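Long-range contacts in 2-methyl-aconitate isomerase (Shewanella oneidensis, PDB 5K87), which catalyses the cis-trans isomerization of 2-methyl-aconitate by base-catalysed proton abstraction, a step of propionate breakdown through the 2-methylcitrate cycle: residues F255-A263 / A275-F286; W105-V116 / I141-A152. The protein carries 1 engineered substitution. One frame throughout, in Å; residues are numbered along the deposited sequence.

Overall arrangement
Both contacts are buried, yet they hold different elements and lie about 21 Å apart, centre to centre. Contact 1 sets helix 249-266 on strand 283-288 and the loop before it; contact 2 sets the loop leading into helix 113-122 against the hairpin of strands 135-143 and 148-157, nearer the centre of the chain. Contact 1 is ruled by one buried arginine held by a carboxylate and by backbone carbonyls, with hydrocarbon beside it. Contact 2 relies on neutral amides and branched aliphatic chains. They meet where Thr-281 OG1 lies 3.2 Å from Ser-106 OG, a probable hydrogen bond, and each contributes substrate-binding residues: Lys-283 from contact 1, Asn-111 from contact 2.

Contact 1: F255-A263 / A275-F286; sequences FETIRAHGA and AASRQHTPKIAF
Arg-259 reaches from the helix over Ile-284 into the loop that precedes the strand. Arg-259 CB lies 4.1 Å from Ile-284 CG2, and CG also touches that isoleucine. Further out, Arg-259 CD passes 3.3 Å from Pro-282 O. A bend at chi3 (72°) then turns the guanidinium into the loop. NE and NH2 hold the two oxygens of Glu-256 side-on, a salt bridge made one helical turn back. NH1 donates to Pro-282 O at 3.0 Å, nearly straight (165°) and on a carbonyl lone pair, while NH1 and NH2 both donate to Arg-278 O, NH2 at 2.9 Å. These acceptors lie close to the guanidinium plane, which fixes its rotation; Gln-279 O sits over one face, toward its rim. Hydrocarbon flanks this polar centre: Ala-260 CB presses on Ala-275 CB at a tight 3.5 Å, and Phe-255 CZ meets Phe-286 CE1 at 3.6 Å, the two rings nearly parallel but slid apart. The axes of helix 255-263 and strand 283-286 run at 118°, so the helix lies well across the strand that carries substrate-binding Lys-283, within the DAP-epimerase-like fold.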
# COMPACT_ATOMS: atom_id res chain seq x y z
N PHE A 255 14.75 10.94 16.49
CA PHE A 255 15.38 10.97 15.17
C PHE A 255 15.09 12.27 14.44
O PHE A 255 15.98 12.84 13.81
CB PHE A 255 14.91 9.80 14.30
CG PHE A 255 15.68 8.53 14.53
CD1 PHE A 255 17.02 8.45 14.20
CD2 PHE A 255 15.04 7.41 15.02
CE1 PHE A 255 17.72 7.28 14.39
CE2 PHE A 255 15.74 6.23 15.22
CZ PHE A 255 17.08 6.17 14.91
N GLU A 256 13.85 12.75 14.54
CA GLU A 256 13.49 13.97 13.84
C GLU A 256 14.23 15.19 14.38
O GLU A 256 14.66 16.05 13.61
CB GLU A 256 11.97 14.17 13.82
CG GLU A 256 11.53 15.46 13.11
CD GLU A 256 12.00 15.58 11.66
OE1 GLU A 256 12.40 14.58 11.02
OE2 GLU A 256 11.95 16.71 11.14
N THR A 257 14.38 15.27 15.71
CA THR A 257 15.12 16.39 16.31
C THR A 257 16.59 16.35 15.89
O THR A 257 17.18 17.38 15.57
CB THR A 257 14.99 16.40 17.85
OG1 THR A 257 13.61 16.46 18.21
CG2 THR A 257 15.71 17.62 18.42
N ILE A 258 17.18 15.16 15.87
CA ILE A 258 18.56 15.01 15.44
C ILE A 258 18.70 15.39 13.96
O ILE A 258 19.64 16.09 13.58
CB ILE A 258 19.10 13.59 15.69
CG1 ILE A 258 19.04 13.26 17.19
CG2 ILE A 258 20.52 13.49 15.20
CD1 ILE A 258 19.26 11.80 17.52
N ARG A 259 17.75 14.94 13.14
CA ARG A 259 17.75 15.27 11.71
C ARG A 259 17.69 16.78 11.49
O ARG A 259 18.41 17.33 10.66
CB ARG A 259 16.60 14.57 10.99
CG ARG A 259 16.69 14.62 9.46
CD ARG A 259 15.41 14.11 8.79
NE ARG A 259 14.32 15.07 8.96
CZ ARG A 259 14.08 16.08 8.14
NH1 ARG A 259 14.79 16.27 7.04
NH2 ARG A 259 13.09 16.91 8.42
N ALA A 260 16.83 17.46 12.25
CA ALA A 260 16.70 18.91 12.15
C ALA A 260 18.01 19.61 12.51
O ALA A 260 18.45 20.53 11.82
CB ALA A 260 15.59 19.39 13.05
N HIS A 261 18.63 19.18 13.60
CA HIS A 261 19.89 19.78 14.02
C HIS A 261 21.00 19.50 13.02
O HIS A 261 21.85 20.36 12.77
CB HIS A 261 20.25 19.35 15.43
CG HIS A 261 19.51 20.11 16.49
ND1 HIS A 261 18.24 19.78 16.89
CD2 HIS A 261 19.85 21.22 17.18
CE1 HIS A 261 17.83 20.64 17.80
NE2 HIS A 261 18.79 21.52 18.00
N GLY A 262 20.98 18.32 12.41
CA GLY A 262 21.94 18.00 11.36
C GLY A 262 21.73 18.88 10.14
O GLY A 262 22.69 19.37 9.54
N ALA A 263 20.47 19.10 9.78
CA ALA A 263 20.15 19.96 8.64
C ALA A 263 20.67 21.38 8.85
O ALA A 263 21.18 22.01 7.92
CB ALA A 263 18.67 19.98 8.40
N ALA A 275 12.77 22.41 9.53
CA ALA A 275 12.78 20.97 9.29
C ALA A 275 11.38 20.38 9.21
O ALA A 275 11.18 19.34 8.60
CB ALA A 275 13.60 20.26 10.36
N ALA A 276 10.40 21.06 9.82
CA ALA A 276 9.03 20.57 9.79
C ALA A 276 8.48 20.48 8.37
O ALA A 276 7.80 19.52 8.03
CB ALA A 276 8.13 21.45 10.66
N SER A 277 8.79 21.48 7.55
CA SER A 277 8.29 21.51 6.19
C SER A 277 9.25 20.81 5.23
O SER A 277 8.83 20.35 4.16
CB SER A 277 8.02 22.95 5.74
OG SER A 277 6.88 23.48 6.41
N ARG A 278 10.52 20.71 5.62
CA ARG A 278 11.55 20.12 4.77
C ARG A 278 11.83 18.70 5.28
O ARG A 278 12.84 18.45 5.95
CB ARG A 278 12.82 20.98 4.84
CG ARG A 278 13.91 20.61 3.84
CD ARG A 278 15.25 21.20 4.25
NE ARG A 278 16.30 20.90 3.28
CZ ARG A 278 16.76 21.77 2.39
NH1 ARG A 278 17.71 21.41 1.53
NH2 ARG A 278 16.28 23.00 2.35
N GLN A 279 10.94 17.77 4.94
CA GLN A 279 10.99 16.42 5.49
C GLN A 279 11.84 15.45 4.68
O GLN A 279 12.33 14.45 5.20
CB GLN A 279 9.57 15.85 5.61
CG GLN A 279 8.75 16.47 6.74
CD GLN A 279 9.21 16.03 8.12
OE1 GLN A 279 9.18 14.84 8.44
NE2 GLN A 279 9.65 16.98 8.93
N HIS A 280 12.00 15.73 3.39
CA HIS A 280 12.59 14.79 2.45
C HIS A 280 14.11 14.81 2.49
O HIS A 280 14.75 13.78 2.34
CB HIS A 280 12.05 15.16 1.07
CG HIS A 280 12.45 14.25 -0.06
ND1 HIS A 280 12.68 12.90 0.08
CD2 HIS A 280 12.60 14.53 -1.37
CE1 HIS A 280 12.98 12.39 -1.10
NE2 HIS A 280 12.93 13.36 -2.00
N THR A 281 14.69 15.98 2.71
CA THR A 281 16.13 16.09 2.83
C THR A 281 16.45 16.99 4.02
O THR A 281 15.69 17.91 4.32
CB THR A 281 16.74 16.68 1.53
OG1 THR A 281 16.09 17.92 1.20
CG2 THR A 281 16.56 15.73 0.36
N PRO A 282 17.55 16.71 4.73
CA PRO A 282 18.44 15.56 4.57
C PRO A 282 17.79 14.30 5.12
O PRO A 282 16.80 14.36 5.86
CB PRO A 282 19.64 15.93 5.44
CG PRO A 282 19.02 16.75 6.56
CD PRO A 282 17.97 17.57 5.86
N LYS A 283 18.36 13.15 4.76
CA LYS A 283 18.00 11.89 5.39
C LYS A 283 18.84 11.68 6.64
O LYS A 283 19.93 12.27 6.79
CB LYS A 283 18.26 10.74 4.40
CG LYS A 283 17.50 10.88 3.09
CD LYS A 283 15.99 10.85 3.28
CE LYS A 283 15.25 10.84 1.95
NZ LYS A 283 13.76 10.96 2.15
N ILE A 284 18.35 10.84 7.55
CA ILE A 284 19.13 10.42 8.71
C ILE A 284 19.22 8.90 8.75
O ILE A 284 18.25 8.19 8.43
CB ILE A 284 18.55 11.00 10.03
CG1 ILE A 284 19.44 10.66 11.23
CG2 ILE A 284 17.09 10.58 10.24
CD1 ILE A 284 19.15 11.53 12.44
N ALA A 285 20.40 8.40 9.11
CA ALA A 285 20.68 6.97 9.11
C ALA A 285 21.62 6.63 10.25
O ALA A 285 22.35 7.49 10.76
CB ALA A 285 21.30 6.56 7.79
N PHE A 286 21.60 5.38 10.67
CA PHE A 286 22.52 4.92 11.69
C PHE A 286 23.29 3.68 11.24
O PHE A 286 22.77 2.87 10.46
CB PHE A 286 21.87 4.77 13.08
CG PHE A 286 20.68 3.84 13.14
CD1 PHE A 286 19.41 4.29 12.82
CD2 PHE A 286 20.83 2.54 13.61
CE1 PHE A 286 18.31 3.45 12.93
CE2 PHE A 286 19.73 1.70 13.71
CZ PHE A 286 18.47 2.16 13.37

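Contact 2: W105-V116 / I141-A152; sequences WSGNCGNLTAAV and IWQANIGKTIIA
Asn-108 lies across Gln-143, its CG 3.4 Å from Gln-143 CG and the two amide planes turned 43° apart. The amide nitrogen Asn-108 ND2 ends 3.3 Å from the methyl Ile-150 CD1. Beyond it Thr-113 CG2, in one of two conformers, packs on Ile-150 CG2, and Val-116 CG1 meets Ile-141 CD1 at 3.8 Å, seating helix 113-122 on the hairpin. At the turn, Asn-145 ND2 donates to Trp-105 O at 2.8 Å with a straight N-H (172°), though it approaches from above the carbonyl plane. The Asn-145 amide is nearly coplanar with the indole, whose edge it meets, while Trp-105 NE1 is hydrogen-bonded to Asp-46 OD1. Gln-143 NE2 donates to Asn-145 OD1 at 2.8 Å, and Phe-93 N bonds to the same oxygen; Gln-143 OE1 accepts Ile-146 N. Bonds at both ends of the Gln-143 and Asn-145 amides thus fix which end is oxygen and which nitrogen. This neutral network ties the turn to Trp-105, while Asn-108 is held by packing against Gln-143 and Ile-150. Next come Cys-109, inferred to be a proton donor/acceptor, and Gly-110 and Asn-111, whose backbone N atoms bind malonate; the contact probably helps to position that loop.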
# COMPACT_ATOMS: atom_id res chain seq x y z
N TRP A 105 10.12 18.20 -4.40
CA TRP A 105 10.94 18.06 -5.60
C TRP A 105 12.43 18.29 -5.32
O TRP A 105 13.21 18.53 -6.25
CB TRP A 105 10.47 19.05 -6.68
CG TRP A 105 9.03 18.88 -7.05
CD1 TRP A 105 7.97 19.57 -6.53
CD2 TRP A 105 8.48 17.95 -7.99
NE1 TRP A 105 6.80 19.13 -7.09
CE2 TRP A 105 7.09 18.14 -8.00
CE3 TRP A 105 9.04 16.99 -8.85
CZ2 TRP A 105 6.24 17.40 -8.81
CZ3 TRP A 105 8.20 16.25 -9.65
CH2 TRP A 105 6.81 16.46 -9.63
N SER A 106 12.84 18.21 -4.06
CA SER A 106 14.21 18.54 -3.69
C SER A 106 15.22 17.40 -3.87
O SER A 106 16.42 17.62 -3.72
CB SER A 106 14.27 19.06 -2.25
OG SER A 106 14.03 18.03 -1.30
N GLY A 107 14.76 16.20 -4.18
CA GLY A 107 15.66 15.07 -4.25
C GLY A 107 15.42 14.12 -5.40
O GLY A 107 14.41 14.19 -6.10
N ASN A 108 16.37 13.20 -5.57
CA ASN A 108 16.25 12.11 -6.52
C ASN A 108 15.58 10.91 -5.83
O ASN A 108 15.43 10.89 -4.61
CB ASN A 108 17.67 11.75 -7.00
CG ASN A 108 17.70 10.65 -8.03
OD1 ASN A 108 16.76 10.46 -8.80
ND2 ASN A 108 18.82 9.93 -8.06
N CYS A 109 15.16 9.94 -6.64
CA CYS A 109 14.83 8.62 -6.14
C CYS A 109 15.74 7.62 -6.84
O CYS A 109 15.68 7.45 -8.05
CB CYS A 109 13.37 8.25 -6.41
SG CYS A 109 13.02 6.58 -5.79
N GLY A 110 16.60 6.97 -6.07
CA GLY A 110 17.57 6.05 -6.63
C GLY A 110 16.96 4.74 -7.08
O GLY A 110 17.35 4.20 -8.11
N ASN A 111 16.02 4.21 -6.31
CA ASN A 111 15.39 2.94 -6.67
C ASN A 111 14.65 3.02 -7.99
O ASN A 111 14.64 2.06 -8.76
CB ASN A 111 14.48 2.45 -5.57
CG ASN A 111 15.23 1.65 -4.53
OD1 ASN A 111 15.79 0.59 -4.84
ND2 ASN A 111 15.26 2.14 -3.30
N LEU A 112 14.01 4.15 -8.26
CA LEU A 112 13.24 4.27 -9.49
C LEU A 112 14.10 4.54 -10.72
O LEU A 112 13.59 4.51 -11.84
CB LEU A 112 12.14 5.32 -9.35
CG LEU A 112 10.99 4.95 -8.41
CD1 LEU A 112 9.91 6.02 -8.49
CD2 LEU A 112 10.41 3.57 -8.70
N THR A 113 15.40 4.76 -10.54
CA THR A 113 16.27 5.06 -11.68
C THR A 113 16.26 3.97 -12.77
O THR A 113 16.23 4.28 -13.96
CB THR A 113 17.69 5.39 -11.20
OG1 THR A 113 17.68 6.67 -10.54
CG2 THR A 113 18.65 5.45 -12.36
N ALA A 114 16.28 2.70 -12.37
CA ALA A 114 16.19 1.62 -13.36
C ALA A 114 14.88 1.69 -14.16
O ALA A 114 14.85 1.44 -15.36
CB ALA A 114 16.32 0.27 -12.68
N ALA A 115 13.79 2.00 -13.46
CA ALA A 115 12.49 2.15 -14.11
C ALA A 115 12.46 3.37 -15.02
O ALA A 115 11.81 3.34 -16.07
CB ALA A 115 11.38 2.20 -13.08
N VAL A 116 13.17 4.44 -14.66
CA VAL A 116 13.29 5.60 -15.53
C VAL A 116 13.91 5.21 -16.87
O VAL A 116 13.42 5.59 -17.93
CB VAL A 116 14.12 6.71 -14.85
CG1 VAL A 116 14.56 7.76 -15.85
CG2 VAL A 116 13.33 7.33 -13.70
N ILE A 141 20.72 9.67 -18.12
CA ILE A 141 19.62 10.38 -17.47
C ILE A 141 20.12 11.68 -16.86
O ILE A 141 21.10 11.68 -16.12
CB ILE A 141 19.00 9.51 -16.36
CG1 ILE A 141 18.49 8.18 -16.93
CG2 ILE A 141 17.88 10.26 -15.68
CD1 ILE A 141 18.27 7.11 -15.88
N TRP A 142 19.44 12.77 -17.17
CA TRP A 142 19.66 14.03 -16.47
C TRP A 142 18.67 14.08 -15.31
O TRP A 142 17.46 14.19 -15.51
CB TRP A 142 19.46 15.22 -17.40
CG TRP A 142 19.61 16.55 -16.72
CD1 TRP A 142 18.64 17.49 -16.54
CD2 TRP A 142 20.81 17.07 -16.13
NE1 TRP A 142 19.16 18.58 -15.88
CE2 TRP A 142 20.48 18.35 -15.61
CE3 TRP A 142 22.11 16.60 -15.99
CZ2 TRP A 142 21.43 19.15 -14.97
CZ3 TRP A 142 23.05 17.40 -15.34
CH2 TRP A 142 22.70 18.66 -14.84
N GLN A 143 19.21 13.97 -14.11
CA GLN A 143 18.41 14.05 -12.89
C GLN A 143 18.16 15.53 -12.65
O GLN A 143 19.05 16.25 -12.21
CB GLN A 143 19.14 13.39 -11.72
CG GLN A 143 18.21 12.66 -10.76
CD GLN A 143 17.11 13.57 -10.26
OE1 GLN A 143 17.35 14.74 -9.96
NE2 GLN A 143 15.89 13.05 -10.18
N ALA A 144 16.95 15.97 -12.96
CA ALA A 144 16.64 17.39 -12.97
C ALA A 144 16.31 17.98 -11.61
O ALA A 144 16.30 19.20 -11.46
CB ALA A 144 15.53 17.68 -13.98
N ASN A 145 16.03 17.14 -10.61
CA ASN A 145 15.85 17.64 -9.25
C ASN A 145 17.16 18.18 -8.69
O ASN A 145 17.18 19.21 -8.01
CB ASN A 145 15.36 16.55 -8.30
CG ASN A 145 14.03 15.95 -8.71
OD1 ASN A 145 13.99 14.98 -9.48
ND2 ASN A 145 12.93 16.49 -8.18
N ILE A 146 18.25 17.45 -8.93
CA ILE A 146 19.53 17.72 -8.29
C ILE A 146 20.65 18.09 -9.27
O ILE A 146 21.76 18.44 -8.84
CB ILE A 146 19.98 16.52 -7.41
CG1 ILE A 146 20.30 15.30 -8.28
CG2 ILE A 146 18.92 16.19 -6.37
CD1 ILE A 146 20.86 14.12 -7.50
N GLY A 147 20.37 18.05 -10.56
CA GLY A 147 21.35 18.46 -11.56
C GLY A 147 22.54 17.53 -11.65
O GLY A 147 23.70 17.97 -11.58
N LYS A 148 22.28 16.23 -11.80
CA LYS A 148 23.32 15.21 -11.85
C LYS A 148 23.05 14.21 -12.97
O LYS A 148 21.90 14.00 -13.35
CB LYS A 148 23.39 14.45 -10.52
CG LYS A 148 23.92 15.24 -9.34
CD LYS A 148 25.39 15.58 -9.53
CE LYS A 148 25.98 16.25 -8.29
NZ LYS A 148 27.38 16.67 -8.53
N THR A 149 24.11 13.60 -13.48
CA THR A 149 23.99 12.55 -14.48
C THR A 149 23.89 11.18 -13.82
O THR A 149 24.66 10.86 -12.90
CB THR A 149 25.23 12.52 -15.39
OG1 THR A 149 25.35 13.78 -16.06
CG2 THR A 149 25.14 11.38 -16.41
N ILE A 150 22.93 10.37 -14.27
CA ILE A 150 22.84 8.98 -13.83
C ILE A 150 22.70 8.12 -15.07
O ILE A 150 22.01 8.49 -16.01
CB ILE A 150 21.65 8.77 -12.90
CG1 ILE A 150 21.76 9.68 -11.68
CG2 ILE A 150 21.57 7.32 -12.50
CD1 ILE A 150 20.50 9.75 -10.89
N ILE A 151 23.40 6.99 -15.10
CA ILE A 151 23.36 6.09 -16.25
C ILE A 151 22.59 4.82 -15.88
O ILE A 151 22.79 4.26 -14.80
CB ILE A 151 24.79 5.68 -16.67
CG1 ILE A 151 25.67 6.92 -16.89
CG2 ILE A 151 24.75 4.79 -17.89
CD1 ILE A 151 25.21 7.83 -18.00
N ALA A 152 21.71 4.37 -16.77
CA ALA A 152 21.05 3.08 -16.58
C ALA A 152 21.34 2.19 -17.77
O ALA A 152 21.07 2.56 -18.91
CB ALA A 152 19.56 3.26 -16.41
O HOH W 1 14.38 20.93 -7.36